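Local coordinates for glycoside hydrolase family protein (PDB 6Q2F) that probably cleaves alpha-L-rhamnose from rhamnosylated compounds as a glycoside hydrolase of the alpha-L-rhamnosidase type, and carries a bound sodium ion, at residues G423-A428 with W438-L443; Q699-Q704 with P713-I718. One frame throughout, in Å; residues are numbered along the deposited sequence.

Contact 1: residues G423-A428 with W438-L443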
loop_
_atom_site.group_PDB
_atom_site.type_symbol
_atom_site.label_atom_id
_atom_site.label_comp_id
_atom_site.label_asym_id
_atom_site.label_seq_id
_atom_site.Cartn_x
_atom_site.Cartn_y
_atom_site.Cartn_z
ATOM N N GLY A 423 -15.916 42.896 8.080
ATOM C CA GLY A 423 -16.742 41.869 8.671
ATOM C C GLY A 423 -18.229 42.111 8.521
ATOM O O GLY A 423 -19.024 41.206 8.803
ATOM N N THR A 424 -18.622 43.300 8.083
ATOM C CA THR A 424 -20.021 43.643 7.912
ATOM C C THR A 424 -20.578 43.037 6.632
ATOM O O THR A 424 -19.851 42.777 5.667
ATOM C CB THR A 424 -20.189 45.156 7.883
ATOM O OG1 THR A 424 -19.399 45.685 6.814
ATOM C CG2 THR A 424 -19.739 45.778 9.215
ATOM N N LEU A 425 -21.888 42.818 6.631
ATOM C CA LEU A 425 -22.595 42.251 5.487
ATOM C C LEU A 425 -23.680 43.227 5.061
ATOM O O LEU A 425 -24.564 43.555 5.855
ATOM C CB LEU A 425 -23.199 40.892 5.845
ATOM C CG LEU A 425 -23.946 40.135 4.748
ATOM C CD1 LEU A 425 -22.963 39.534 3.761
ATOM C CD2 LEU A 425 -24.810 39.064 5.382
ATOM N N ASP A 426 -23.594 43.757 3.854
ATOM C CA ASP A 426 -24.570 44.715 3.367
ATOM C C ASP A 426 -25.625 43.962 2.566
ATOM O O ASP A 426 -25.462 43.744 1.390
ATOM C CB ASP A 426 -23.796 45.778 2.575
ATOM C CG ASP A 426 -24.501 46.272 1.330
ATOM O OD1 ASP A 426 -25.710 46.538 1.364
ATOM O OD2 ASP A 426 -23.815 46.438 0.310
ATOM N N TRP A 427 -26.720 43.590 3.217
ATOM C CA TRP A 427 -27.768 42.792 2.600
ATOM C C TRP A 427 -29.139 43.176 3.129
ATOM O O TRP A 427 -29.327 43.359 4.332
ATOM C CB TRP A 427 -27.512 41.299 2.832
ATOM C CG TRP A 427 -28.461 40.384 2.151
ATOM C CD1 TRP A 427 -28.884 40.448 0.854
ATOM C CD2 TRP A 427 -29.066 39.215 2.712
ATOM N NE1 TRP A 427 -29.740 39.406 0.584
ATOM C CE2 TRP A 427 -29.862 38.633 1.710
ATOM C CE3 TRP A 427 -29.020 38.610 3.973
ATOM C CZ2 TRP A 427 -30.605 37.479 1.927
ATOM C CZ3 TRP A 427 -29.762 37.468 4.187
ATOM C CH2 TRP A 427 -30.546 36.916 3.170
ATOM N N ALA A 428 -30.093 43.290 2.212
ATOM C CA ALA A 428 -31.498 43.453 2.572
ATOM C C ALA A 428 -32.141 42.075 2.513
ATOM O O ALA A 428 -32.441 41.562 1.431
ATOM C CB ALA A 428 -32.190 44.444 1.644
ATOM N N TRP A 438 -33.997 33.434 8.036
ATOM C CA TRP A 438 -32.805 33.305 7.212
ATOM C C TRP A 438 -31.659 32.689 8.003
ATOM O O TRP A 438 -31.481 32.964 9.193
ATOM C CB TRP A 438 -32.368 34.665 6.661
ATOM C CG TRP A 438 -33.150 35.119 5.471
ATOM C CD1 TRP A 438 -34.140 36.065 5.444
ATOM C CD2 TRP A 438 -33.014 34.642 4.126
ATOM N NE1 TRP A 438 -34.624 36.204 4.161
ATOM C CE2 TRP A 438 -33.952 35.339 3.337
ATOM C CE3 TRP A 438 -32.191 33.695 3.514
ATOM C CZ2 TRP A 438 -34.084 35.117 1.969
ATOM C CZ3 TRP A 438 -32.327 33.474 2.153
ATOM C CH2 TRP A 438 -33.262 34.184 1.398
ATOM N N ARG A 439 -30.838 31.947 7.301
ATOM C CA ARG A 439 -29.649 31.402 7.867
ATOM C C ARG A 439 -28.540 31.858 6.969
ATOM O O ARG A 439 -28.597 31.689 5.797
ATOM C CB ARG A 439 -29.717 29.913 7.881
ATOM C CG ARG A 439 -28.749 29.267 8.815
ATOM C CD ARG A 439 -29.415 28.026 9.292
ATOM N NE ARG A 439 -28.480 27.026 9.694
ATOM C CZ ARG A 439 -28.801 25.755 9.848
ATOM N NH1 ARG A 439 -30.037 25.342 9.627
ATOM N NH2 ARG A 439 -27.879 24.896 10.241
ATOM N N VAL A 440 -27.526 32.440 7.566
ATOM C CA VAL A 440 -26.403 32.921 6.826
ATOM C C VAL A 440 -25.192 32.122 7.234
ATOM O O VAL A 440 -24.835 32.059 8.376
ATOM C CB VAL A 440 -26.163 34.394 7.075
ATOM C CG1 VAL A 440 -25.058 34.910 6.195
ATOM C CG2 VAL A 440 -27.433 35.158 6.838
ATOM N N LEU A 441 -24.572 31.532 6.240
ATOM C CA LEU A 441 -23.427 30.703 6.422
ATOM C C LEU A 441 -22.188 31.358 5.882
ATOM O O LEU A 441 -22.119 31.693 4.732
ATOM C CB LEU A 441 -23.696 29.418 5.675
ATOM C CG LEU A 441 -22.858 28.196 5.868
ATOM C CD1 LEU A 441 -22.478 28.079 7.305
ATOM C CD2 LEU A 441 -23.668 27.001 5.473
ATOM N N ARG A 442 -21.210 31.530 6.745
ATOM C CA ARG A 442 -19.976 32.099 6.324
ATOM C C ARG A 442 -18.982 30.957 6.285
ATOM O O ARG A 442 -18.613 30.408 7.290
ATOM C CB ARG A 442 -19.500 33.210 7.234
ATOM C CG ARG A 442 -18.200 33.808 6.767
ATOM C CD ARG A 442 -17.815 35.031 7.554
ATOM N NE ARG A 442 -16.506 35.519 7.203
ATOM C CZ ARG A 442 -15.886 36.485 7.843
ATOM N NH1 ARG A 442 -16.456 37.065 8.869
ATOM N NH2 ARG A 442 -14.691 36.865 7.463
ATOM N N LEU A 443 -18.561 30.628 5.084
ATOM C CA LEU A 443 -17.606 29.561 4.866
ATOM C C LEU A 443 -16.209 30.147 4.763
ATOM O O LEU A 443 -16.006 31.186 4.128
ATOM C CB LEU A 443 -17.948 28.787 3.593
ATOM C CG LEU A 443 -19.360 28.220 3.561
ATOM C CD1 LEU A 443 -19.596 27.533 2.222
ATOM C CD2 LEU A 443 -19.546 27.248 4.710
#
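The aromatic part of the contact is a T-shaped pair in which Trp427 presents an edge to one face of Trp438. The leading atom is Trp427 CH2, 3.5 Å from Trp438 CD2 and poised over the middle of the indole. The six-membered rings lie at 79° to each other with centroids 4.9 Å apart, which fits an edge-to-face pair and rules out a parallel stack. The reach of Trp427 follows from its first torsion, which swings CG anti to the backbone N (chi1 -175°). Trp438 NE1 donates a hydrogen bond to Pro430 O, which helps fix the rotation of the indole. Were Trp438 replaced by an alanine, the Trp427 edge would probably lose its aromatic face and Pro430 O this donor.

Strand 436-447 belongs to a four-stranded antiparallel sheet, and the loop lies over one of its faces: the side chains of Trp438, Val440 and Arg442 set out toward 423-428, in the alternation expected of a strand. Trp427 also touches Leu160 and Ala213 on the two flanking strands.

The aliphatic contacts are looser. Val440 meets the loop with both methyls, CG2 lying 4.2 Å from Trp427 CZ3 and CG1 4.2 Å from Leu425 CD2.

Charged groups find partners elsewhere: Arg442 pairs with Glu208 and Asp426 with Arg165.

Contact 2: residues Q699-Q704 with P713-I718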
loop_
_atom_site.group_PDB
_atom_site.type_symbol
_atom_site.label_atom_id
_atom_site.label_comp_id
_atom_site.label_asym_id
_atom_site.label_seq_id
_atom_site.Cartn_x
_atom_site.Cartn_y
_atom_site.Cartn_z
ATOM N N GLN A 699 14.126 -5.065 6.734
ATOM C CA GLN A 699 15.290 -5.905 6.663
ATOM C C GLN A 699 16.521 -5.154 7.062
ATOM O O GLN A 699 16.543 -3.968 7.083
ATOM C CB GLN A 699 15.505 -6.424 5.250
ATOM C CG GLN A 699 14.460 -7.369 4.769
ATOM C CD GLN A 699 14.402 -8.623 5.578
ATOM O OE1 GLN A 699 15.361 -9.309 5.692
ATOM N NE2 GLN A 699 13.278 -8.909 6.136
ATOM N N TYR A 700 17.556 -5.902 7.350
ATOM C CA TYR A 700 18.833 -5.372 7.827
ATOM C C TYR A 700 19.909 -5.558 6.755
ATOM O O TYR A 700 21.052 -5.924 7.039
ATOM C CB TYR A 700 19.230 -6.056 9.140
ATOM C CG TYR A 700 18.162 -5.918 10.206
ATOM C CD1 TYR A 700 17.108 -6.821 10.288
ATOM C CD2 TYR A 700 18.190 -4.869 11.117
ATOM C CE1 TYR A 700 16.128 -6.689 11.245
ATOM C CE2 TYR A 700 17.203 -4.723 12.066
ATOM C CZ TYR A 700 16.174 -5.633 12.131
ATOM O OH TYR A 700 15.199 -5.491 13.081
ATOM N N PHE A 701 19.541 -5.286 5.503
ATOM C CA PHE A 701 20.275 -5.776 4.333
ATOM C C PHE A 701 21.323 -4.751 3.901
ATOM O O PHE A 701 21.152 -4.020 2.928
ATOM C CB PHE A 701 19.276 -6.077 3.218
ATOM C CG PHE A 701 19.875 -6.726 2.017
ATOM C CD1 PHE A 701 20.601 -7.901 2.141
ATOM C CD2 PHE A 701 19.676 -6.188 0.759
ATOM C CE1 PHE A 701 21.134 -8.524 1.015
ATOM C CE2 PHE A 701 20.211 -6.794 -0.361
ATOM C CZ PHE A 701 20.936 -7.966 -0.234
ATOM N N ASN A 702 22.433 -4.697 4.646
ATOM C CA ASN A 702 23.548 -3.818 4.297
ATOM C C ASN A 702 24.856 -4.583 4.487
ATOM O O ASN A 702 24.863 -5.786 4.771
ATOM C CB ASN A 702 23.529 -2.503 5.095
ATOM C CG ASN A 702 23.690 -2.708 6.612
ATOM O OD1 ASN A 702 24.248 -3.705 7.084
ATOM N ND2 ASN A 702 23.189 -1.745 7.378
ATOM N N ARG A 703 25.979 -3.885 4.305
ATOM C CA ARG A 703 27.278 -4.549 4.266
ATOM C C ARG A 703 27.706 -5.110 5.611
ATOM O O ARG A 703 28.667 -5.896 5.661
ATOM C CB ARG A 703 28.343 -3.587 3.762
ATOM C CG ARG A 703 28.532 -2.306 4.595
ATOM C CD ARG A 703 29.589 -1.491 3.916
ATOM N NE ARG A 703 29.729 -0.155 4.484
ATOM C CZ ARG A 703 30.655 0.141 5.381
ATOM N NH1 ARG A 703 31.481 -0.820 5.789
ATOM N NH2 ARG A 703 30.738 1.370 5.875
ATOM N N GLN A 704 27.039 -4.719 6.693
ATOM C CA GLN A 704 27.282 -5.286 8.010
ATOM C C GLN A 704 26.483 -6.562 8.266
ATOM O O GLN A 704 26.745 -7.245 9.259
ATOM C CB GLN A 704 26.946 -4.248 9.097
ATOM C CG GLN A 704 27.756 -2.947 9.036
ATOM C CD GLN A 704 29.221 -3.125 9.397
ATOM O OE1 GLN A 704 29.914 -3.981 8.866
ATOM N NE2 GLN A 704 29.698 -2.294 10.305
ATOM N N PRO A 713 24.173 -14.475 -4.777
ATOM C CA PRO A 713 23.236 -15.448 -5.367
ATOM C C PRO A 713 21.786 -15.134 -5.058
ATOM O O PRO A 713 20.934 -15.302 -5.928
ATOM C CB PRO A 713 23.670 -16.790 -4.750
ATOM C CG PRO A 713 25.122 -16.584 -4.409
ATOM C CD PRO A 713 25.163 -15.139 -3.917
ATOM N N TRP A 714 21.492 -14.658 -3.844
ATOM C CA TRP A 714 20.135 -14.230 -3.494
ATOM C C TRP A 714 19.686 -13.065 -4.372
ATOM O O TRP A 714 18.595 -13.090 -4.944
ATOM C CB TRP A 714 20.102 -13.865 -1.997
ATOM C CG TRP A 714 18.898 -13.081 -1.456
ATOM C CD1 TRP A 714 18.943 -11.875 -0.800
ATOM C CD2 TRP A 714 17.502 -13.452 -1.505
ATOM N NE1 TRP A 714 17.675 -11.482 -0.438
ATOM C CE2 TRP A 714 16.775 -12.432 -0.846
ATOM C CE3 TRP A 714 16.802 -14.544 -2.027
ATOM C CZ2 TRP A 714 15.384 -12.462 -0.718
ATOM C CZ3 TRP A 714 15.405 -14.575 -1.893
ATOM C CH2 TRP A 714 14.722 -13.543 -1.249
ATOM N N VAL A 715 20.530 -12.043 -4.524
ATOM C CA VAL A 715 20.160 -10.911 -5.371
ATOM C C VAL A 715 20.025 -11.362 -6.824
ATOM O O VAL A 715 19.144 -10.890 -7.554
ATOM C CB VAL A 715 21.177 -9.767 -5.199
ATOM C CG1 VAL A 715 20.832 -8.585 -6.101
ATOM C CG2 VAL A 715 21.224 -9.315 -3.720
ATOM N N ASP A 716 20.881 -12.301 -7.262
ATOM C CA ASP A 716 20.764 -12.832 -8.620
ATOM C C ASP A 716 19.427 -13.537 -8.813
ATOM O O ASP A 716 18.826 -13.480 -9.889
ATOM C CB ASP A 716 21.901 -13.812 -8.908
ATOM C CG ASP A 716 23.211 -13.130 -9.275
ATOM O OD1 ASP A 716 23.207 -11.971 -9.719
ATOM O OD2 ASP A 716 24.252 -13.802 -9.164
ATOM N N TYR A 717 18.964 -14.242 -7.786
ATOM C CA TYR A 717 17.662 -14.890 -7.858
ATOM C C TYR A 717 16.566 -13.861 -8.066
ATOM O O TYR A 717 15.663 -14.054 -8.898
ATOM C CB TYR A 717 17.436 -15.689 -6.575
ATOM C CG TYR A 717 16.037 -16.218 -6.396
ATOM C CD1 TYR A 717 15.039 -15.440 -5.795
ATOM C CD2 TYR A 717 15.709 -17.494 -6.827
ATOM C CE1 TYR A 717 13.761 -15.947 -5.618
ATOM C CE2 TYR A 717 14.446 -18.001 -6.653
ATOM C CZ TYR A 717 13.479 -17.226 -6.059
ATOM O OH TYR A 717 12.238 -17.763 -5.886
ATOM N N ILE A 718 16.645 -12.748 -7.336
ATOM C CA ILE A 718 15.668 -11.677 -7.502
ATOM C C ILE A 718 15.816 -11.019 -8.865
ATOM O O ILE A 718 14.818 -10.735 -9.542
ATOM C CB ILE A 718 15.821 -10.659 -6.366
ATOM C CG1 ILE A 718 15.518 -11.330 -5.013
ATOM C CG2 ILE A 718 14.931 -9.422 -6.632
ATOM C CD1 ILE A 718 15.956 -10.487 -3.779
#
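Phe701 meets helix 712-726 through the far end of its ring, and the closest packing is where CZ abuts Val715 CG2 at 3.7 Å. The methyl sits at the ring edge, near its plane. Two torsions produce this: Phe701 extends with CG anti to its own N (chi1 -174°), and Val715 holds CG2 beside its backbone N. The aromatic pair is slacker. Trp714 turns an edge toward the Phe701 face in an offset edge-to-face pair, with planes at 85° but the Phe701 ring and the Trp714 five-membered ring 6.0 Å apart between centroids; Phe701 CE1 and Trp714 CD1 are 4.4 Å apart. The backbones stay well separated, with 11.0 Å between the CA atoms of Phe701 and Val715, and only 88 Å² is buried in all.

Beyond the Phe701 ring the loop is shaped by its own turns. Phe701 is the centre of an inverse gamma turn, and Asn702 OD1 accepts from Gln704 N at 3.0 Å in an Asx turn. The partly exposed Arg703 leads off to Asp686 and Asp74.

Trp714 also packs on Leu660 and Ile664 of helix 657-670, while Phe701 rests on Ile677 of strand 674-677.

Contacts 1 and 2 are independent and follow one another along the chain, the first closing before the second opens. Their centres are 65 Å apart and their nearest atoms about 47 Å apart, on opposite sides of the chain's centre. Contact 1 is the more peripheral, 45 Å from that centre against 23 Å for contact 2. Eight parallel strands between 56 and 677 close into a ring, consistent with a (beta/alpha)8 barrel, and contact 2 packs beside it. The sodium ligands Asp503, Ser504, Glu583, Glu586 and Glu644 lie on or just after its strands. Segment 699-704 reaches this region through Gln699, outside the contact itself, whose NE2 hydrogen-bonds Met646 O on the strand that carries Glu644.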